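Local coordinates for probable ferredoxin-dependent nitrite reductase NirA (PDB 1ZJ8), which is a siroheme- and [4Fe-4S]-dependent sulfite reductase that reduces sulfite to sulfide, probably with electrons from ferredoxin, at residues K103-G114 / Q142-V151. Sequence-based numbering, arbitrary orientation.
With SRM (siroheme), chain E.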
loop_
_atom_site.group_PDB
_atom_site.type_symbol
_atom_site.label_atom_id
_atom_site.label_comp_id
_atom_site.label_asym_id
_atom_site.label_seq_id
_atom_site.Cartn_x
_atom_site.Cartn_y
_atom_site.Cartn_z
ATOM N N LYS A 103 2.342 23.647 -7.959
ATOM C CA LYS A 103 0.989 23.988 -8.441
ATOM C C LYS A 103 0.301 22.780 -9.077
ATOM O O LYS A 103 -0.691 22.940 -9.805
ATOM C CB LYS A 103 1.010 25.153 -9.458
ATOM C CG LYS A 103 0.922 24.745 -10.988
ATOM C CD LYS A 103 0.518 25.937 -11.874
ATOM C CE LYS A 103 0.730 25.675 -13.358
ATOM N NZ LYS A 103 -0.417 24.946 -13.936
ATOM N N TYR A 104 0.824 21.581 -8.816
ATOM C CA TYR A 104 0.309 20.349 -9.415
ATOM C C TYR A 104 -0.069 19.348 -8.325
ATOM O O TYR A 104 0.377 19.462 -7.185
ATOM C CB TYR A 104 1.362 19.760 -10.360
ATOM C CG TYR A 104 1.628 20.598 -11.602
ATOM C CD1 TYR A 104 0.744 20.571 -12.677
ATOM C CD2 TYR A 104 2.765 21.412 -11.701
ATOM C CE1 TYR A 104 0.973 21.324 -13.813
ATOM C CE2 TYR A 104 3.008 22.180 -12.832
ATOM C CZ TYR A 104 2.108 22.131 -13.893
ATOM O OH TYR A 104 2.313 22.868 -15.054
ATOM N N PHE A 105 -0.900 18.375 -8.682
ATOM C CA PHE A 105 -1.420 17.392 -7.722
ATOM C C PHE A 105 -1.089 15.953 -8.087
ATOM O O PHE A 105 -1.111 15.568 -9.256
ATOM C CB PHE A 105 -2.948 17.508 -7.624
ATOM C CG PHE A 105 -3.414 18.808 -7.039
ATOM C CD1 PHE A 105 -3.739 19.887 -7.871
ATOM C CD2 PHE A 105 -3.508 18.967 -5.656
ATOM C CE1 PHE A 105 -4.156 21.101 -7.337
ATOM C CE2 PHE A 105 -3.928 20.174 -5.109
ATOM C CZ PHE A 105 -4.253 21.248 -5.951
ATOM N N MET A 106 -0.791 15.162 -7.073
ATOM C CA MET A 106 -0.922 13.728 -7.179
ATOM C C MET A 106 -2.423 13.445 -7.009
ATOM O O MET A 106 -3.063 13.989 -6.098
ATOM C CB MET A 106 -0.135 13.030 -6.067
ATOM C CG MET A 106 -0.177 11.486 -6.111
ATOM S SD MET A 106 -1.688 10.716 -5.407
ATOM C CE MET A 106 -1.258 10.701 -3.656
ATOM N N MET A 107 -2.991 12.613 -7.879
ATOM C CA MET A 107 -4.371 12.168 -7.701
ATOM C C MET A 107 -4.445 10.636 -7.624
ATOM O O MET A 107 -3.875 9.938 -8.463
ATOM C CB MET A 107 -5.263 12.700 -8.808
ATOM C CG MET A 107 -6.741 12.435 -8.538
ATOM S SD MET A 107 -7.850 13.157 -9.792
ATOM C CE MET A 107 -7.572 12.072 -11.172
ATOM N N ARG A 108 -5.161 10.139 -6.616
ATOM C CA ARG A 108 -5.163 8.723 -6.243
ATOM C C ARG A 108 -6.534 8.124 -6.498
ATOM O O ARG A 108 -7.526 8.558 -5.913
ATOM C CB ARG A 108 -4.818 8.584 -4.746
ATOM C CG ARG A 108 -4.764 7.143 -4.197
ATOM C CD ARG A 108 -4.416 7.100 -2.695
ATOM N NE ARG A 108 -3.034 7.508 -2.432
ATOM C CZ ARG A 108 -2.467 7.547 -1.224
ATOM N NH1 ARG A 108 -3.133 7.207 -0.126
ATOM N NH2 ARG A 108 -1.211 7.921 -1.096
ATOM N N VAL A 109 -6.586 7.117 -7.359
ATOM C CA VAL A 109 -7.845 6.473 -7.671
ATOM C C VAL A 109 -8.070 5.305 -6.730
ATOM O O VAL A 109 -7.205 4.443 -6.589
ATOM C CB VAL A 109 -7.887 5.968 -9.118
ATOM C CG1 VAL A 109 -9.268 5.420 -9.446
ATOM C CG2 VAL A 109 -7.514 7.100 -10.092
ATOM N N ARG A 110 -9.241 5.291 -6.092
ATOM C CA ARG A 110 -9.619 4.251 -5.139
ATOM C C ARG A 110 -10.072 2.971 -5.855
ATOM O O ARG A 110 -11.047 3.004 -6.622
ATOM C CB ARG A 110 -10.756 4.783 -4.282
ATOM C CG ARG A 110 -11.048 3.961 -3.075
ATOM C CD ARG A 110 -12.425 4.235 -2.505
ATOM N NE ARG A 110 -12.609 3.368 -1.353
ATOM C CZ ARG A 110 -12.234 3.671 -0.117
ATOM N NH1 ARG A 110 -11.723 4.862 0.172
ATOM N NH2 ARG A 110 -12.403 2.789 0.857
ATOM N N CYS A 111 -9.371 1.863 -5.609
ATOM C CA CYS A 111 -9.676 0.587 -6.242
ATOM C C CYS A 111 -9.818 -0.549 -5.231
ATOM O O CYS A 111 -9.003 -1.488 -5.206
ATOM C CB CYS A 111 -8.565 0.216 -7.212
ATOM S SG CYS A 111 -8.262 1.424 -8.478
ATOM N N ASP A 112 -10.868 -0.491 -4.422
ATOM C CA ASP A 112 -11.069 -1.498 -3.388
ATOM C C ASP A 112 -11.003 -2.873 -4.023
ATOM O O ASP A 112 -11.588 -3.105 -5.087
ATOM C CB ASP A 112 -12.376 -1.255 -2.634
ATOM C CG ASP A 112 -12.401 0.130 -1.989
ATOM O OD1 ASP A 112 -12.193 0.214 -0.766
ATOM O OD2 ASP A 112 -12.553 1.145 -2.717
ATOM N N GLY A 113 -10.229 -3.753 -3.392
ATOM C CA GLY A 113 -9.994 -5.106 -3.886
ATOM C C GLY A 113 -9.213 -5.218 -5.190
ATOM O O GLY A 113 -9.144 -6.311 -5.775
ATOM N N GLY A 114 -8.645 -4.092 -5.649
ATOM C CA GLY A 114 -7.876 -4.018 -6.906
ATOM C C GLY A 114 -8.662 -4.196 -8.195
ATOM O O GLY A 114 -8.095 -4.102 -9.264
ATOM N N GLN A 142 -3.127 -1.444 -4.175
ATOM C CA GLN A 142 -4.000 -1.796 -5.324
ATOM C C GLN A 142 -4.640 -0.586 -6.034
ATOM O O GLN A 142 -5.523 -0.762 -6.871
ATOM C CB GLN A 142 -5.050 -2.853 -4.937
ATOM C CG GLN A 142 -4.464 -4.077 -4.222
ATOM C CD GLN A 142 -5.517 -5.145 -3.876
ATOM O OE1 GLN A 142 -5.991 -5.230 -2.725
ATOM N NE2 GLN A 142 -5.869 -5.975 -4.869
ATOM N N ASN A 143 -4.149 0.620 -5.734
ATOM C CA ASN A 143 -4.527 1.846 -6.455
ATOM C C ASN A 143 -3.576 2.243 -7.618
ATOM O O ASN A 143 -2.458 1.736 -7.748
ATOM C CB ASN A 143 -4.595 3.009 -5.462
ATOM C CG ASN A 143 -5.694 2.827 -4.428
ATOM O OD1 ASN A 143 -6.711 2.186 -4.707
ATOM N ND2 ASN A 143 -5.497 3.397 -3.230
ATOM N N VAL A 144 -4.051 3.145 -8.467
ATOM C CA VAL A 144 -3.177 3.896 -9.347
ATOM C C VAL A 144 -3.128 5.310 -8.861
ATOM O O VAL A 144 -4.101 5.810 -8.302
ATOM C CB VAL A 144 -3.646 3.962 -10.793
ATOM C CG1 VAL A 144 -3.357 2.668 -11.484
ATOM C CG2 VAL A 144 -5.109 4.298 -10.866
ATOM N N GLN A 145 -1.987 5.943 -9.094
ATOM C CA GLN A 145 -1.796 7.338 -8.791
ATOM C C GLN A 145 -1.321 8.069 -10.013
ATOM O O GLN A 145 -0.441 7.570 -10.746
ATOM C CB GLN A 145 -0.745 7.500 -7.709
ATOM C CG GLN A 145 -1.185 7.025 -6.370
ATOM C CD GLN A 145 -0.272 7.510 -5.279
ATOM O OE1 GLN A 145 -0.653 7.530 -4.128
ATOM N NE2 GLN A 145 0.942 7.914 -5.636
ATOM N N TYR A 146 -1.900 9.253 -10.214
ATOM C CA TYR A 146 -1.541 10.149 -11.316
ATOM C C TYR A 146 -0.680 11.261 -10.745
ATOM O O TYR A 146 -0.754 11.517 -9.552
ATOM C CB TYR A 146 -2.802 10.778 -11.891
ATOM C CG TYR A 146 -3.806 9.844 -12.550
ATOM C CD1 TYR A 146 -3.475 9.121 -13.688
ATOM C CD2 TYR A 146 -5.114 9.739 -12.070
ATOM C CE1 TYR A 146 -4.418 8.295 -14.335
ATOM C CE2 TYR A 146 -6.075 8.914 -12.702
ATOM C CZ TYR A 146 -5.717 8.194 -13.843
ATOM O OH TYR A 146 -6.626 7.368 -14.502
ATOM N N HIS A 147 0.150 11.906 -11.561
ATOM C CA HIS A 147 0.860 13.129 -11.130
ATOM C C HIS A 147 0.754 14.221 -12.202
ATOM O O HIS A 147 0.170 13.990 -13.268
ATOM C CB HIS A 147 2.319 12.826 -10.813
ATOM C CG HIS A 147 2.530 12.188 -9.481
ATOM N ND1 HIS A 147 2.869 10.863 -9.335
ATOM C CD2 HIS A 147 2.475 12.699 -8.231
ATOM C CE1 HIS A 147 3.013 10.582 -8.052
ATOM N NE2 HIS A 147 2.776 11.679 -7.358
ATOM N N TRP A 148 1.296 15.408 -11.924
ATOM C CA TRP A 148 1.178 16.530 -12.859
ATOM C C TRP A 148 -0.291 16.902 -13.131
ATOM O O TRP A 148 -0.631 17.329 -14.242
ATOM C CB TRP A 148 1.881 16.224 -14.214
ATOM C CG TRP A 148 3.356 15.966 -14.083
ATOM C CD1 TRP A 148 4.003 14.756 -14.148
ATOM C CD2 TRP A 148 4.363 16.944 -13.832
ATOM N NE1 TRP A 148 5.358 14.930 -13.950
ATOM C CE2 TRP A 148 5.603 16.264 -13.760
ATOM C CE3 TRP A 148 4.340 18.334 -13.663
ATOM C CZ2 TRP A 148 6.805 16.933 -13.528
ATOM C CZ3 TRP A 148 5.526 18.994 -13.431
ATOM C CH2 TRP A 148 6.744 18.295 -13.364
ATOM N N ILE A 149 -1.162 16.745 -12.138
ATOM C CA ILE A 149 -2.565 17.067 -12.351
ATOM C C ILE A 149 -2.859 18.500 -11.899
ATOM O O ILE A 149 -2.337 18.967 -10.879
ATOM C CB ILE A 149 -3.499 15.993 -11.730
ATOM C CG1 ILE A 149 -3.928 15.032 -12.842
ATOM C CG2 ILE A 149 -4.741 16.604 -11.066
ATOM C CD1 ILE A 149 -4.698 13.875 -12.374
ATOM N N GLU A 150 -3.677 19.192 -12.699
ATOM C CA GLU A 150 -4.051 20.577 -12.437
ATOM C C GLU A 150 -5.546 20.609 -12.080
ATOM O O GLU A 150 -6.386 20.018 -12.810
ATOM C CB GLU A 150 -3.770 21.479 -13.650
ATOM C CG GLU A 150 -2.579 21.108 -14.525
ATOM C CD GLU A 150 -2.203 22.230 -15.519
ATOM O OE1 GLU A 150 -1.883 23.356 -15.065
ATOM O OE2 GLU A 150 -2.211 21.996 -16.758
ATOM N N VAL A 151 -5.870 21.304 -10.978
ATOM C CA VAL A 151 -7.256 21.427 -10.489
ATOM C C VAL A 151 -8.262 21.686 -11.641
ATOM O O VAL A 151 -9.329 21.052 -11.711
ATOM C CB VAL A 151 -7.389 22.528 -9.347
ATOM C CG1 VAL A 151 -7.219 23.944 -9.885
ATOM C CG2 VAL A 151 -8.741 22.414 -8.610
HETATM FE FE SRM E . 1.753 6.283 2.186
HETATM C CHA SRM E . 2.119 9.534 3.170
HETATM C CHB SRM E . 2.925 7.086 -0.847
HETATM C CHC SRM E . 1.357 3.195 1.240
HETATM C CHD SRM E . 2.736 5.219 5.322
HETATM N NA SRM E . 2.207 8.005 1.275
HETATM C C1A SRM E . 2.180 9.254 1.789
HETATM C C2A SRM E . 2.225 10.335 0.753
HETATM C CMA SRM E . 0.835 10.820 0.474
HETATM C CDA SRM E . 3.199 11.428 1.095
HETATM C CEA SRM E . 2.693 12.738 1.610
HETATM O O3A SRM E . 2.078 12.757 2.681
HETATM O O4A SRM E . 2.877 13.788 0.976
HETATM C C3A SRM E . 2.774 9.573 -0.404
HETATM C CAA SRM E . 2.185 9.940 -1.724
HETATM C CBA SRM E . 3.095 11.032 -2.219
HETATM C CCA SRM E . 3.185 11.017 -3.710
HETATM O O1A SRM E . 3.252 9.917 -4.300
HETATM O O2A SRM E . 3.168 12.113 -4.321
HETATM C C4A SRM E . 2.614 8.150 0.009
HETATM N NB SRM E . 1.947 5.370 0.456
HETATM C C1B SRM E . 2.390 5.806 -0.725
HETATM C C2B SRM E . 2.244 4.832 -1.861
HETATM C CMB SRM E . 1.828 5.455 -3.164
HETATM C CDB SRM E . 3.570 4.178 -2.057
HETATM C CEB SRM E . 3.703 3.170 -3.142
HETATM O O3B SRM E . 4.403 3.365 -4.159
HETATM O O4B SRM E . 3.077 2.119 -2.999
HETATM C C3B SRM E . 1.245 3.880 -1.238
HETATM C CAB SRM E . -0.168 4.341 -1.486
HETATM C CBB SRM E . -1.145 3.206 -1.435
HETATM C CCB SRM E . -2.551 3.730 -1.455
HETATM O O1B SRM E . -3.226 3.685 -2.481
HETATM O O2B SRM E . -3.073 4.187 -0.443
HETATM C C4B SRM E . 1.507 4.137 0.221
HETATM N NC SRM E . 2.108 4.588 3.043
HETATM C C1C SRM E . 1.710 3.391 2.567
HETATM C C2C SRM E . 2.047 2.325 3.390
HETATM C CDC SRM E . 2.023 0.860 3.110
HETATM C CEC SRM E . 0.798 0.057 3.314
HETATM O O3C SRM E . -0.292 0.625 3.551
HETATM O O4C SRM E . 0.944 -1.172 3.247
HETATM C C3C SRM E . 2.485 2.942 4.523
HETATM C CAC SRM E . 2.930 2.104 5.677
HETATM C CBC SRM E . 1.919 1.314 6.482
HETATM C CCC SRM E . 1.233 2.251 7.460
HETATM O O1C SRM E . 0.420 3.123 7.049
HETATM O O2C SRM E . 1.537 2.124 8.674
HETATM C C4C SRM E . 2.451 4.297 4.320
HETATM N ND SRM E . 1.980 7.190 3.981
HETATM C C1D SRM E . 2.555 6.583 5.031
HETATM C C2D SRM E . 3.031 7.564 5.921
HETATM C CAD SRM E . 3.150 7.327 7.416
HETATM C CBD SRM E . 1.993 7.690 8.293
HETATM C CCD SRM E . 1.947 7.383 9.763
HETATM O O1D SRM E . 1.073 6.572 10.143
HETATM O O2D SRM E . 2.755 7.916 10.569
HETATM C C3D SRM E . 2.717 8.790 5.359
HETATM C CDD SRM E . 2.615 10.087 6.114
HETATM C CED SRM E . 1.430 10.443 6.985
HETATM O O3D SRM E . 0.382 9.797 6.938
HETATM O O4D SRM E . 1.479 11.397 7.774
HETATM C C4D SRM E . 2.065 8.544 4.161
#
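Strands 104-109 and 144-149, both in the first ferredoxin-like half domain, form part of the siroheme pocket; they are neighbours in a five-stranded antiparallel sheet that strand 363-365 of the second half domain completes. A beta bulge shifts their register between two hydrogen-bonded pairs, Phe105 with Ile149 and Met107 with Tyr146; the bond from Tyr146 N to Met107 O (2.7 Å) is nearly straight. On the cofactor face, Arg108 grips Gln145 side-on: NE (2.9 Å) and NH2 (3.1 Å) both donate to Gln145 OE1. The bend at chi3 (-69°) of Arg108 turns its guanidinium so that one face lies against a siroheme carboxylate, with NH1 3.0 Å from O2B, while NH1 hydrogen-bonds Ala171 O. Another siroheme carboxylate receives a straight bond from His147 NE2 to O2A (3.1 Å) and a weak one from Gln145 NE2 to O1A. Met106 crosses beside both residues, its CG 3.2 Å from His147 NE2. On the other face, Met107 lies alongside Tyr146, and its CE touches Tyr146 CD2 and, at 3.6 Å, Ile149 CD1. At the far end Trp148 points its edge at the face of Tyr104 (T-shaped, planes at 69°). The two-nitrogen grip fixes the Gln145 amide with NE2 facing the cofactor, and the positive guanidinium probably helps balance the siroheme's carboxylate charge.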